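Local atomic coordinates of HD domain protein (Enterococcus faecalis, PDB entry 4LRL), a protein that hydrolyses deoxyribonucleoside triphosphates, probably dGTP among them, under allosteric activation and inhibition. Residues 76-81 with 348-353; 271-276 with 387-392; 213-218 with 265-270; 331-336 with 343-348. All coordinates share one frame; numbering follows the deposited sequence.

Contact 1: 76-81 with 348-353; sequences SSFTFH and LMRKPL. With DGT (2'-deoxyguanosine-5'-triphosphate), chain R; TTP (thymidine-5'-triphosphate), chain S.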
# COMPACT_ATOMS: atom_id res chain seq x y z
N SER C 76 20.40 12.30 -2.99
CA SER C 76 19.67 11.04 -3.00
C SER C 76 18.83 10.80 -4.26
O SER C 76 18.63 9.65 -4.65
CB SER C 76 18.80 10.89 -1.77
OG SER C 76 19.55 10.28 -0.73
N SER C 77 18.35 11.87 -4.88
CA SER C 77 17.52 11.74 -6.07
C SER C 77 18.28 11.09 -7.23
O SER C 77 17.67 10.59 -8.18
CB SER C 77 16.94 13.09 -6.47
OG SER C 77 17.95 13.94 -7.02
N PHE C 78 19.60 11.07 -7.16
CA PHE C 78 20.39 10.43 -8.21
C PHE C 78 20.33 8.90 -8.13
O PHE C 78 20.49 8.20 -9.15
CB PHE C 78 21.83 10.93 -8.17
CG PHE C 78 21.99 12.36 -8.61
CD1 PHE C 78 22.35 13.34 -7.70
CD2 PHE C 78 21.79 12.72 -9.95
CE1 PHE C 78 22.51 14.68 -8.09
CE2 PHE C 78 21.94 14.06 -10.36
CZ PHE C 78 22.31 15.04 -9.42
N THR C 79 20.09 8.38 -6.93
CA THR C 79 19.99 6.94 -6.71
C THR C 79 18.53 6.49 -6.58
O THR C 79 18.19 5.39 -7.04
CB THR C 79 20.79 6.50 -5.47
OG1 THR C 79 22.16 6.90 -5.63
CG2 THR C 79 20.75 4.99 -5.31
N PHE C 80 17.69 7.33 -5.97
CA PHE C 80 16.25 7.12 -5.84
C PHE C 80 15.56 8.30 -6.51
O PHE C 80 15.39 9.36 -5.88
CB PHE C 80 15.85 7.05 -4.36
CG PHE C 80 16.53 5.94 -3.59
CD1 PHE C 80 15.92 4.69 -3.47
CD2 PHE C 80 17.77 6.14 -2.98
CE1 PHE C 80 16.54 3.66 -2.75
CE2 PHE C 80 18.40 5.12 -2.26
CZ PHE C 80 17.80 3.88 -2.15
N HIS C 81 15.18 8.14 -7.78
CA HIS C 81 14.75 9.29 -8.57
C HIS C 81 13.38 9.86 -8.18
O HIS C 81 13.00 10.94 -8.63
CB HIS C 81 14.86 9.02 -10.08
CG HIS C 81 13.91 7.97 -10.58
ND1 HIS C 81 14.31 6.68 -10.86
CD2 HIS C 81 12.59 8.03 -10.86
CE1 HIS C 81 13.27 5.99 -11.28
NE2 HIS C 81 12.21 6.78 -11.29
N LEU C 348 26.01 17.58 -13.42
CA LEU C 348 24.81 17.79 -14.22
C LEU C 348 24.37 16.54 -14.97
O LEU C 348 23.18 16.28 -15.11
CB LEU C 348 24.99 18.96 -15.19
CG LEU C 348 25.13 20.34 -14.54
CD1 LEU C 348 25.71 21.33 -15.56
CD2 LEU C 348 23.80 20.86 -13.94
N MET C 349 25.35 15.76 -15.43
CA MET C 349 25.11 14.60 -16.30
C MET C 349 25.08 13.24 -15.56
O MET C 349 24.90 12.19 -16.19
CB MET C 349 26.16 14.55 -17.44
CG MET C 349 26.24 15.80 -18.35
SD MET C 349 24.65 16.60 -18.59
CE MET C 349 25.08 18.01 -19.62
N ARG C 350 25.26 13.28 -14.23
CA ARG C 350 25.26 12.09 -13.36
C ARG C 350 26.39 11.12 -13.68
O ARG C 350 26.18 10.08 -14.30
CB ARG C 350 23.89 11.39 -13.33
CG ARG C 350 23.75 10.33 -12.22
CD ARG C 350 22.49 9.50 -12.38
NE ARG C 350 22.30 8.51 -11.31
CZ ARG C 350 22.97 7.36 -11.18
NH1 ARG C 350 22.70 6.54 -10.17
NH2 ARG C 350 23.93 7.02 -12.04
N LYS C 351 27.60 11.47 -13.26
CA LYS C 351 28.77 10.61 -13.42
C LYS C 351 29.39 10.44 -12.06
O LYS C 351 30.42 11.06 -11.77
CB LYS C 351 29.82 11.22 -14.37
CG LYS C 351 29.30 11.75 -15.69
CD LYS C 351 28.86 10.64 -16.60
CE LYS C 351 28.55 11.18 -17.99
NZ LYS C 351 27.81 10.16 -18.78
N PRO C 352 28.77 9.62 -11.20
CA PRO C 352 29.31 9.59 -9.84
C PRO C 352 30.68 8.94 -9.82
O PRO C 352 31.02 8.17 -10.73
CB PRO C 352 28.30 8.75 -9.06
CG PRO C 352 27.26 8.26 -10.08
CD PRO C 352 27.79 8.55 -11.44
N LEU C 353 31.48 9.30 -8.82
CA LEU C 353 32.69 8.55 -8.52
C LEU C 353 32.27 7.17 -8.00
O LEU C 353 31.27 7.03 -7.30
CB LEU C 353 33.52 9.28 -7.46
CG LEU C 353 34.21 10.60 -7.82
CD1 LEU C 353 35.12 11.03 -6.69
CD2 LEU C 353 35.02 10.50 -9.11
PG DGT R . 26.84 -0.13 -12.65
O1G DGT R . 26.11 -1.28 -11.96
O2G DGT R . 28.30 -0.45 -12.98
O3G DGT R . 26.06 0.52 -13.78
O3B DGT R . 26.98 1.07 -11.57
PB DGT R . 26.14 1.12 -10.21
O1B DGT R . 27.07 0.83 -9.06
O2B DGT R . 24.86 0.34 -10.36
O3A DGT R . 25.76 2.68 -10.13
PA DGT R . 24.66 3.42 -11.03
O1A DGT R . 25.24 4.77 -11.37
O2A DGT R . 24.10 2.58 -12.13
O5' DGT R . 23.48 3.71 -9.97
C5' DGT R . 22.97 2.72 -9.08
C4' DGT R . 21.44 2.75 -9.09
O4' DGT R . 20.90 4.09 -9.09
C3' DGT R . 20.89 2.14 -10.37
O3' DGT R . 20.96 0.70 -10.36
C2' DGT R . 19.49 2.73 -10.45
C1' DGT R . 19.60 4.05 -9.69
N9 DGT R . 19.40 5.22 -10.58
C8 DGT R . 18.52 6.22 -10.36
N7 DGT R . 18.57 7.17 -11.34
C5 DGT R . 19.51 6.76 -12.21
C6 DGT R . 20.08 7.27 -13.50
O6 DGT R . 19.71 8.34 -14.03
N1 DGT R . 21.03 6.57 -14.09
C2 DGT R . 21.49 5.41 -13.59
N2 DGT R . 22.45 4.78 -14.29
N3 DGT R . 21.03 4.87 -12.43
C4 DGT R . 20.05 5.49 -11.71
PA TTP S . 21.54 -0.59 -6.70
O1A TTP S . 21.97 -0.37 -8.12
O2A TTP S . 22.24 0.14 -5.59
O3A TTP S . 21.57 -2.17 -6.31
PB TTP S . 21.09 -3.44 -7.21
O1B TTP S . 19.73 -3.15 -7.80
O2B TTP S . 21.18 -4.67 -6.33
O3B TTP S . 22.14 -3.58 -8.45
PG TTP S . 23.67 -3.01 -8.58
O1G TTP S . 24.30 -3.96 -9.58
O2G TTP S . 24.26 -3.09 -7.18
O3G TTP S . 23.56 -1.60 -9.13
O5' TTP S . 19.98 -0.22 -6.61
C5' TTP S . 19.18 0.07 -7.75
C4' TTP S . 17.88 0.72 -7.31
O4' TTP S . 17.35 -0.00 -6.19
C3' TTP S . 18.11 2.16 -6.86
O3' TTP S . 17.12 3.03 -7.39
C2' TTP S . 17.93 2.14 -5.36
C1' TTP S . 17.12 0.88 -5.09
N1 TTP S . 17.54 0.29 -3.81
C2 TTP S . 16.57 -0.02 -2.80
O2 TTP S . 15.34 0.21 -2.99
N3 TTP S . 16.97 -0.55 -1.63
C4 TTP S . 18.28 -0.80 -1.41
O4 TTP S . 18.61 -1.30 -0.31
C5 TTP S . 19.25 -0.51 -2.38
C5M TTP S . 20.72 -0.77 -2.16
C6 TTP S . 18.85 0.05 -3.59

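Contact 2: 271-276 with 387-392; sequences VSRGME and AINSSY. With DGT (2'-deoxyguanosine-5'-triphosphate), chain R.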
# COMPACT_ATOMS: atom_id res chain seq x y z
N VAL C 271 26.26 5.37 -4.17
CA VAL C 271 26.15 6.11 -5.42
C VAL C 271 25.76 7.56 -5.11
O VAL C 271 26.34 8.50 -5.67
CB VAL C 271 25.20 5.43 -6.41
CG1 VAL C 271 24.99 6.28 -7.63
CG2 VAL C 271 25.75 4.06 -6.80
N SER C 272 24.82 7.75 -4.19
CA SER C 272 24.43 9.10 -3.77
C SER C 272 25.61 9.85 -3.18
O SER C 272 25.80 11.04 -3.46
CB SER C 272 23.30 9.05 -2.75
OG SER C 272 22.26 8.24 -3.24
N ARG C 273 26.38 9.16 -2.35
CA ARG C 273 27.57 9.75 -1.77
C ARG C 273 28.66 10.04 -2.82
O ARG C 273 29.43 10.99 -2.66
CB ARG C 273 28.09 8.88 -0.64
CG ARG C 273 27.20 8.91 0.61
CD ARG C 273 28.02 8.45 1.78
NE ARG C 273 27.98 7.00 1.93
CZ ARG C 273 28.93 6.27 2.50
NH1 ARG C 273 30.04 6.84 2.98
NH2 ARG C 273 28.77 4.96 2.58
N GLY C 274 28.69 9.24 -3.88
CA GLY C 274 29.54 9.51 -5.04
C GLY C 274 29.25 10.84 -5.71
O GLY C 274 30.17 11.56 -6.11
N MET C 275 27.97 11.18 -5.83
CA MET C 275 27.57 12.44 -6.44
C MET C 275 27.88 13.62 -5.50
O MET C 275 28.25 14.71 -5.95
CB MET C 275 26.09 12.42 -6.82
CG MET C 275 25.78 11.49 -7.99
SD MET C 275 26.57 12.05 -9.52
CE MET C 275 25.59 13.50 -9.91
N GLU C 276 27.73 13.38 -4.21
CA GLU C 276 28.03 14.38 -3.21
C GLU C 276 29.52 14.73 -3.21
O GLU C 276 29.89 15.91 -3.09
CB GLU C 276 27.57 13.90 -1.83
CG GLU C 276 27.54 14.98 -0.78
CD GLU C 276 28.90 15.24 -0.14
OE1 GLU C 276 29.13 16.39 0.31
OE2 GLU C 276 29.74 14.31 -0.07
N ALA C 387 38.31 10.48 -2.92
CA ALA C 387 37.96 10.91 -1.58
C ALA C 387 37.95 9.73 -0.63
O ALA C 387 37.94 8.57 -1.05
CB ALA C 387 36.58 11.60 -1.57
N ILE C 388 37.96 10.06 0.66
CA ILE C 388 37.71 9.14 1.73
C ILE C 388 36.55 9.75 2.52
O ILE C 388 36.63 10.90 2.95
CB ILE C 388 38.96 9.01 2.65
CG1 ILE C 388 40.09 8.28 1.92
CG2 ILE C 388 38.61 8.29 3.98
CD1 ILE C 388 41.43 8.43 2.60
N ASN C 389 35.46 9.01 2.69
CA ASN C 389 34.46 9.40 3.69
C ASN C 389 33.76 8.23 4.34
O ASN C 389 33.74 7.11 3.81
CB ASN C 389 33.45 10.44 3.16
CG ASN C 389 32.57 9.91 2.04
OD1 ASN C 389 32.13 8.76 2.06
ND2 ASN C 389 32.27 10.77 1.07
N SER C 390 33.19 8.48 5.51
CA SER C 390 32.44 7.47 6.20
C SER C 390 31.01 7.97 6.43
O SER C 390 30.74 9.17 6.37
CB SER C 390 33.13 7.10 7.51
OG SER C 390 32.58 7.80 8.61
N SER C 391 30.10 7.03 6.66
CA SER C 391 28.73 7.38 6.94
C SER C 391 28.61 8.13 8.28
O SER C 391 27.65 8.87 8.49
CB SER C 391 27.83 6.15 6.90
OG SER C 391 28.26 5.16 7.81
N TYR C 392 29.60 7.94 9.17
CA TYR C 392 29.66 8.66 10.45
C TYR C 392 29.63 10.17 10.25
O TYR C 392 29.16 10.91 11.11
CB TYR C 392 30.93 8.30 11.24
CG TYR C 392 30.87 7.00 12.02
CD1 TYR C 392 29.86 6.76 12.95
CD2 TYR C 392 31.87 6.02 11.85
CE1 TYR C 392 29.82 5.57 13.69
CE2 TYR C 392 31.84 4.83 12.59
CZ TYR C 392 30.81 4.61 13.50
OH TYR C 392 30.77 3.44 14.23
PG DGT R . 26.84 -0.13 -12.65
O1G DGT R . 26.11 -1.28 -11.96
O2G DGT R . 28.30 -0.45 -12.98
O3G DGT R . 26.06 0.52 -13.78
O3B DGT R . 26.98 1.07 -11.57
PB DGT R . 26.14 1.12 -10.21
O1B DGT R . 27.07 0.83 -9.06
O2B DGT R . 24.86 0.34 -10.36
O3A DGT R . 25.76 2.68 -10.13
PA DGT R . 24.66 3.42 -11.03
O1A DGT R . 25.24 4.77 -11.37
O2A DGT R . 24.10 2.58 -12.13
O5' DGT R . 23.48 3.71 -9.97
C5' DGT R . 22.97 2.72 -9.08
C4' DGT R . 21.44 2.75 -9.09
O4' DGT R . 20.90 4.09 -9.09
C3' DGT R . 20.89 2.14 -10.37
O3' DGT R . 20.96 0.70 -10.36
C2' DGT R . 19.49 2.73 -10.45
C1' DGT R . 19.60 4.05 -9.69
N9 DGT R . 19.40 5.22 -10.58
C8 DGT R . 18.52 6.22 -10.36
N7 DGT R . 18.57 7.17 -11.34
C5 DGT R . 19.51 6.76 -12.21
C6 DGT R . 20.08 7.27 -13.50
O6 DGT R . 19.71 8.34 -14.03
N1 DGT R . 21.03 6.57 -14.09
C2 DGT R . 21.49 5.41 -13.59
N2 DGT R . 22.45 4.78 -14.29
N3 DGT R . 21.03 4.87 -12.43
C4 DGT R . 20.05 5.49 -11.71

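Contact 3: 213-218 with 265-270; sequences LRDAYF and QVYFHP. With TTP (thymidine-5'-triphosphate), chain S.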
# COMPACT_ATOMS: atom_id res chain seq x y z
N LEU C 213 9.15 8.76 7.22
CA LEU C 213 7.98 8.40 6.45
C LEU C 213 8.00 9.01 5.06
O LEU C 213 7.71 8.33 4.08
CB LEU C 213 6.71 8.81 7.19
CG LEU C 213 6.34 8.04 8.47
CD1 LEU C 213 5.26 8.81 9.25
CD2 LEU C 213 5.87 6.61 8.11
N ARG C 214 8.32 10.31 5.00
CA ARG C 214 8.30 11.07 3.75
C ARG C 214 9.44 10.63 2.81
O ARG C 214 9.23 10.46 1.61
CB ARG C 214 8.40 12.58 4.04
CG ARG C 214 8.31 13.48 2.78
CD ARG C 214 8.17 14.98 3.17
NE ARG C 214 7.17 15.17 4.22
CZ ARG C 214 5.87 15.34 4.00
NH1 ARG C 214 5.04 15.47 5.02
NH2 ARG C 214 5.39 15.38 2.75
N ASP C 215 10.63 10.46 3.37
CA ASP C 215 11.75 9.95 2.58
C ASP C 215 11.45 8.55 2.03
O ASP C 215 11.76 8.27 0.88
CB ASP C 215 13.04 9.98 3.37
CG ASP C 215 13.47 11.39 3.73
OD1 ASP C 215 12.90 12.37 3.19
OD2 ASP C 215 14.38 11.53 4.58
N ALA C 216 10.82 7.70 2.84
CA ALA C 216 10.40 6.38 2.39
C ALA C 216 9.35 6.48 1.31
O ALA C 216 9.41 5.75 0.31
CB ALA C 216 9.89 5.54 3.56
N TYR C 217 8.39 7.39 1.50
CA TYR C 217 7.28 7.55 0.58
C TYR C 217 7.78 7.92 -0.81
O TYR C 217 7.32 7.35 -1.80
CB TYR C 217 6.26 8.59 1.09
CG TYR C 217 5.01 8.68 0.23
CD1 TYR C 217 3.89 7.88 0.50
CD2 TYR C 217 4.94 9.55 -0.86
CE1 TYR C 217 2.73 7.95 -0.30
CE2 TYR C 217 3.80 9.63 -1.66
CZ TYR C 217 2.70 8.82 -1.38
OH TYR C 217 1.58 8.90 -2.18
N PHE C 218 8.73 8.85 -0.88
CA PHE C 218 9.24 9.33 -2.18
C PHE C 218 10.33 8.47 -2.82
O PHE C 218 10.38 8.34 -4.04
CB PHE C 218 9.68 10.80 -2.08
CG PHE C 218 8.53 11.76 -1.98
CD1 PHE C 218 8.03 12.14 -0.74
CD2 PHE C 218 7.92 12.26 -3.12
CE1 PHE C 218 6.96 13.01 -0.64
CE2 PHE C 218 6.84 13.14 -3.02
CZ PHE C 218 6.36 13.51 -1.77
N GLN C 265 19.93 1.70 3.73
CA GLN C 265 19.45 1.49 2.36
C GLN C 265 19.42 2.77 1.55
O GLN C 265 19.61 2.74 0.33
CB GLN C 265 18.06 0.85 2.36
CG GLN C 265 18.08 -0.63 2.71
CD GLN C 265 16.73 -1.15 3.22
OE1 GLN C 265 15.67 -0.57 2.95
NE2 GLN C 265 16.78 -2.25 3.98
N VAL C 266 19.16 3.89 2.22
CA VAL C 266 18.97 5.15 1.51
C VAL C 266 20.06 6.19 1.83
O VAL C 266 20.89 6.48 0.97
CB VAL C 266 17.55 5.73 1.75
CG1 VAL C 266 17.39 7.12 1.09
CG2 VAL C 266 16.51 4.75 1.24
N TYR C 267 20.07 6.70 3.05
CA TYR C 267 20.96 7.81 3.41
C TYR C 267 22.43 7.49 3.20
O TYR C 267 23.20 8.37 2.82
CB TYR C 267 20.70 8.31 4.85
CG TYR C 267 19.24 8.66 5.15
CD1 TYR C 267 18.68 8.40 6.40
CD2 TYR C 267 18.41 9.25 4.18
CE1 TYR C 267 17.36 8.71 6.68
CE2 TYR C 267 17.08 9.55 4.46
CZ TYR C 267 16.56 9.27 5.71
OH TYR C 267 15.25 9.57 6.00
N PHE C 268 22.82 6.23 3.42
CA PHE C 268 24.23 5.84 3.34
C PHE C 268 24.62 5.30 1.96
O PHE C 268 25.75 4.83 1.79
CB PHE C 268 24.59 4.80 4.41
CG PHE C 268 24.47 5.30 5.83
CD1 PHE C 268 24.27 6.65 6.12
CD2 PHE C 268 24.59 4.40 6.90
CE1 PHE C 268 24.19 7.10 7.44
CE2 PHE C 268 24.51 4.84 8.22
CZ PHE C 268 24.30 6.19 8.49
N HIS C 269 23.71 5.37 0.99
CA HIS C 269 23.94 4.77 -0.33
C HIS C 269 25.19 5.32 -1.00
O HIS C 269 25.34 6.54 -1.14
CB HIS C 269 22.75 4.94 -1.26
CG HIS C 269 22.73 3.93 -2.37
ND1 HIS C 269 23.59 3.99 -3.45
CD2 HIS C 269 21.98 2.82 -2.55
CE1 HIS C 269 23.37 2.96 -4.24
NE2 HIS C 269 22.39 2.23 -3.72
N PRO C 270 26.10 4.42 -1.42
CA PRO C 270 27.38 4.80 -2.06
C PRO C 270 27.25 5.66 -3.32
O PRO C 270 28.05 6.56 -3.54
CB PRO C 270 28.03 3.46 -2.39
CG PRO C 270 27.36 2.46 -1.47
CD PRO C 270 25.98 2.96 -1.23
PA TTP S . 21.54 -0.59 -6.70
O1A TTP S . 21.97 -0.37 -8.12
O2A TTP S . 22.24 0.14 -5.59
O3A TTP S . 21.57 -2.17 -6.31
PB TTP S . 21.09 -3.44 -7.21
O1B TTP S . 19.73 -3.15 -7.80
O2B TTP S . 21.18 -4.67 -6.33
O3B TTP S . 22.14 -3.58 -8.45
PG TTP S . 23.67 -3.01 -8.58
O1G TTP S . 24.30 -3.96 -9.58
O2G TTP S . 24.26 -3.09 -7.18
O3G TTP S . 23.56 -1.60 -9.13
O5' TTP S . 19.98 -0.22 -6.61
C5' TTP S . 19.18 0.07 -7.75
C4' TTP S . 17.88 0.72 -7.31
O4' TTP S . 17.35 -0.00 -6.19
C3' TTP S . 18.11 2.16 -6.86
O3' TTP S . 17.12 3.03 -7.39
C2' TTP S . 17.93 2.14 -5.36
C1' TTP S . 17.12 0.88 -5.09
N1 TTP S . 17.54 0.29 -3.81
C2 TTP S . 16.57 -0.02 -2.80
O2 TTP S . 15.34 0.21 -2.99
N3 TTP S . 16.97 -0.55 -1.63
C4 TTP S . 18.28 -0.80 -1.41
O4 TTP S . 18.61 -1.30 -0.31
C5 TTP S . 19.25 -0.51 -2.38
C5M TTP S . 20.72 -0.77 -2.16
C6 TTP S . 18.85 0.05 -3.59

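Contact 4: 331-336 with 343-348; sequences QWMDVP and LAKRFL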
# COMPACT_ATOMS: atom_id res chain seq x y z
N GLN C 331 26.93 27.10 -16.63
CA GLN C 331 27.90 28.06 -17.18
C GLN C 331 29.31 27.51 -17.01
O GLN C 331 30.12 27.59 -17.93
CB GLN C 331 27.85 29.42 -16.49
CG GLN C 331 26.50 30.13 -16.42
CD GLN C 331 26.46 31.10 -15.24
OE1 GLN C 331 27.45 31.25 -14.51
NE2 GLN C 331 25.31 31.75 -15.03
N TRP C 332 29.59 26.93 -15.84
CA TRP C 332 30.95 26.45 -15.52
C TRP C 332 31.46 25.35 -16.44
O TRP C 332 32.67 25.17 -16.58
CB TRP C 332 31.06 25.99 -14.05
CG TRP C 332 30.85 27.09 -13.04
CD1 TRP C 332 30.73 28.43 -13.29
CD2 TRP C 332 30.79 26.94 -11.62
NE1 TRP C 332 30.56 29.11 -12.12
CE2 TRP C 332 30.60 28.23 -11.07
CE3 TRP C 332 30.88 25.84 -10.75
CZ2 TRP C 332 30.49 28.45 -9.70
CZ3 TRP C 332 30.76 26.07 -9.38
CH2 TRP C 332 30.57 27.36 -8.87
N MET C 333 30.54 24.61 -17.05
CA MET C 333 30.90 23.62 -18.07
C MET C 333 31.77 24.23 -19.17
O MET C 333 32.55 23.52 -19.80
CB MET C 333 29.65 22.96 -18.66
CG MET C 333 29.12 21.77 -17.83
SD MET C 333 27.68 20.92 -18.54
CE MET C 333 28.31 20.43 -20.15
N ASP C 334 31.66 25.55 -19.36
CA ASP C 334 32.37 26.25 -20.44
C ASP C 334 33.55 27.13 -19.98
O ASP C 334 34.18 27.81 -20.79
CB ASP C 334 31.38 27.05 -21.27
CG ASP C 334 30.26 26.19 -21.84
OD1 ASP C 334 30.53 25.02 -22.21
OD2 ASP C 334 29.12 26.67 -21.92
N VAL C 335 33.84 27.09 -18.68
CA VAL C 335 34.98 27.80 -18.08
C VAL C 335 36.31 27.10 -18.44
O VAL C 335 36.37 25.87 -18.42
CB VAL C 335 34.79 27.91 -16.53
CG1 VAL C 335 36.11 28.17 -15.79
CG2 VAL C 335 33.76 28.99 -16.20
N PRO C 336 37.36 27.87 -18.78
CA PRO C 336 38.61 27.23 -19.20
C PRO C 336 39.49 26.75 -18.03
O PRO C 336 40.62 27.21 -17.86
CB PRO C 336 39.30 28.31 -20.04
CG PRO C 336 38.81 29.58 -19.46
CD PRO C 336 37.43 29.33 -18.91
N LEU C 343 33.98 18.50 -13.64
CA LEU C 343 33.21 18.23 -12.42
C LEU C 343 31.78 18.76 -12.56
O LEU C 343 30.82 18.10 -12.17
CB LEU C 343 33.88 18.84 -11.18
CG LEU C 343 35.23 18.26 -10.70
CD1 LEU C 343 35.80 19.07 -9.52
CD2 LEU C 343 35.12 16.79 -10.34
N ALA C 344 31.66 19.95 -13.13
CA ALA C 344 30.35 20.52 -13.42
C ALA C 344 29.56 19.58 -14.33
O ALA C 344 28.38 19.32 -14.06
CB ALA C 344 30.49 21.89 -14.04
N LYS C 345 30.21 19.05 -15.37
CA LYS C 345 29.58 18.10 -16.27
C LYS C 345 29.19 16.81 -15.52
O LYS C 345 28.08 16.29 -15.69
CB LYS C 345 30.46 17.79 -17.50
CG LYS C 345 29.73 17.02 -18.58
CD LYS C 345 30.38 17.17 -19.97
CE LYS C 345 29.36 16.84 -21.09
NZ LYS C 345 29.87 17.06 -22.49
N ARG C 346 30.10 16.33 -14.67
CA ARG C 346 29.84 15.09 -13.92
C ARG C 346 28.64 15.19 -12.99
O ARG C 346 27.92 14.21 -12.82
CB ARG C 346 31.10 14.60 -13.18
CG ARG C 346 32.20 14.17 -14.15
CD ARG C 346 33.54 13.91 -13.47
NE ARG C 346 33.83 12.48 -13.46
CZ ARG C 346 34.71 11.88 -14.25
NH1 ARG C 346 35.43 12.57 -15.12
NH2 ARG C 346 34.88 10.57 -14.15
N PHE C 347 28.42 16.37 -12.42
CA PHE C 347 27.26 16.62 -11.57
C PHE C 347 25.96 16.83 -12.32
O PHE C 347 24.91 16.34 -11.91
CB PHE C 347 27.49 17.80 -10.62
CG PHE C 347 26.44 17.91 -9.54
CD1 PHE C 347 26.54 17.14 -8.39
CD2 PHE C 347 25.34 18.76 -9.70
CE1 PHE C 347 25.56 17.23 -7.39
CE2 PHE C 347 24.36 18.86 -8.71
CZ PHE C 347 24.46 18.10 -7.56
N LEU C 348 26.01 17.58 -13.42
CA LEU C 348 24.81 17.79 -14.22
C LEU C 348 24.37 16.54 -14.97
O LEU C 348 23.18 16.28 -15.11
CB LEU C 348 24.99 18.96 -15.19
CG LEU C 348 25.13 20.34 -14.54
CD1 LEU C 348 25.71 21.33 -15.56
CD2 LEU C 348 23.80 20.86 -13.94

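Contact 1: 76-81 with 348-353
Arg350 reaches from the loop after helix 338-348 to the backbone carbonyl of Phe78, framing a nucleotide pocket, probably an allosteric one, where dGTP and dTTP lie side by side. With CG anti to the backbone N (chi1 -168°), its extended chain carries the guanidinium to carbonyl and nucleotide together. Phe78 O receives a side-on, two-nitrogen grip from one face of its carbonyl plane: NE of Arg350 lies 2.8 Å from Phe78 O and NH1 of Arg350 lies 2.9 Å from it. NH1 also donates to O5' of dGTP, while NH2 of Arg350 makes a nearly straight bond (167°, 2.7 Å) to the phosphate oxygen O1A of dGTP. Arginine suits this place because its planar cation supplies several donors and a flat face, which lies over the guanine. Lys354, together with Lys38 and Arg68 of the second subunit, also binds dGTP. Phe78 adds apolar cover, its CD2 3.8 Å from CG of Arg350 and its ring edge-to-face with Phe347. The hydroxyl and the backbone carbonyl of Thr79 both find partners: OG1 is hydrogen-bonded to Ser272 OG, and Thr79 O accepts from O3' of dTTP at 2.6 Å.

Contact 2: 271-276 with 387-392
Arg273 and Asn389 meet through one weak hydrogen bond, in which NH1 of Arg273 stands 3.0 Å from OD1 of Asn389. The N-H is bent well off the line to the oxygen (122°), and the guanidinium and amide planes are inclined by 33°. A bend at chi3 (-88°) turns the head of the arginine across the end of the strand, where CA of Ser391 lies over one guanidinium face and NH1 of Arg273 comes within 3.7 Å of Ser391 N. Asparagine suits the strand end because its amide offers an uncharged acceptor on a short stem.

Firmer partners lie outside the two segments. NH2 of Arg273 forms a salt bridge with Asp439, and NE donates to Phe268 O. In the second shell, Ser391 OG is hydrogen-bonded to the backbone N of Asp439 and so ties that residue to the same place. Arg441 brings a like charge close to Arg273, which Asp439 probably helps to offset, and the backbone of Arg441 pairs with that of Asn389. Tyr443 packs on both Arg273 and Asn389. Earlier in the helix, Val271 turns a branched apolar side chain to the nucleotide, CG2 of Val271 lying 3.6 Å from O3A of dGTP.

The arrangement is that of a helix, 270-291, laid against an outermost strand, 387-389, of a three-stranded antiparallel sheet in the HD-associated region.

Contact 3: 213-218 with 265-270
Tyr267 and Asp215 make the polar link between helices 206-219 and 249-267: the phenol OH of Tyr267 donates to OD2 of Asp215 over a short 2.6 Å. Asp215 OD2 accepts with its anti lone pair, the one directed away from the other carboxylate oxygen, and comes in at the ring edge, with carboxylate and ring planes nearly perpendicular (87°). Tyrosine suits the place because its hydroxyl lies far from its backbone, letting one buried side chain span the gap to a shorter aspartate. The other oxygen, OD1, is hydrogen-bonded to His85, which helps to fix the rotation of the carboxylate.

Aromatic and apolar packing surrounds this bond. The ring of Tyr267 stacks with Tyr396, and Met262 touches both Tyr267 and Asp215.

The nucleotide contacts belong to 265-270. NE2 of His269 donates to the dTTP phosphate oxygen O2A at 2.8 Å, with the oxygen in the imidazole plane; ND1 caps Val271 N, so the imidazole is held at both nitrogens. CG of Gln265 approaches the thymine carbonyl O4 to 3.1 Å.

The side chain of Asp215 is about 9 Å from the nickel ion, on the helix that also carries the metal ligand Asp207. The pair thus joins an HD-domain metal-site helix to the helix leading into the dTTP pocket.

Contact 4: 331-336 with 343-348
Asp334 N is hydrogen-bonded to the backbone carbonyl Gln331 O at 2.9 Å, just ahead of the turn that presents Met333 to Ala344, Lys345 and Leu348. That turn, of type I, runs from Trp332 to Val335 and is closed by Val335 N bonding to Trp332 O. Methionine fits here because its unbranched chain can bend: chi3 of 58° folds CE round, to 3.9 Å from CE of Lys345, while SD of Met333 approaches CD1 of Leu348 to 3.6 Å. Its CG rests 4.0 Å from CB of Ala344, whose small methyl lets the backbones come close; CA of Met333 and CA of Ala344 are 5.6 Å apart. That same methyl meets CB of Trp332 at 4.1 Å. The indole NE1 is bonded to Leu299 O, so a buried N-H is satisfied while the carbon atoms serve the packing. Lys345, extended and exposed, lends its methylenes to the methionine. With apolar atoms doing the touching between two consecutive helices of the chain, cohesion here depends on shape and exclusion of water rather than on directed bonds.

How the contacts relate
All four contacts are largely buried, but contact 4, its centre about 26 Å from the chain centre, reaches the surface at Lys345, whereas contacts 1, 2 and 3 have segments that touch a nucleotide. Their chemistry follows: charged and polar groups carry the first three, apolar side chains the fourth. Contacts 1 and 2 both touch dGTP, contacts 1 and 3 both touch dTTP, and 76-81 touches both nucleotides. Helices 249-267 and 270-291, consecutive in the chain, take part in contacts 3 and 2, and Phe268 links them. Contact 4 shares Leu348 with contact 1; the helix it packs ends where the loop bearing Arg350 begins. Contacts 3 and 4 do not touch.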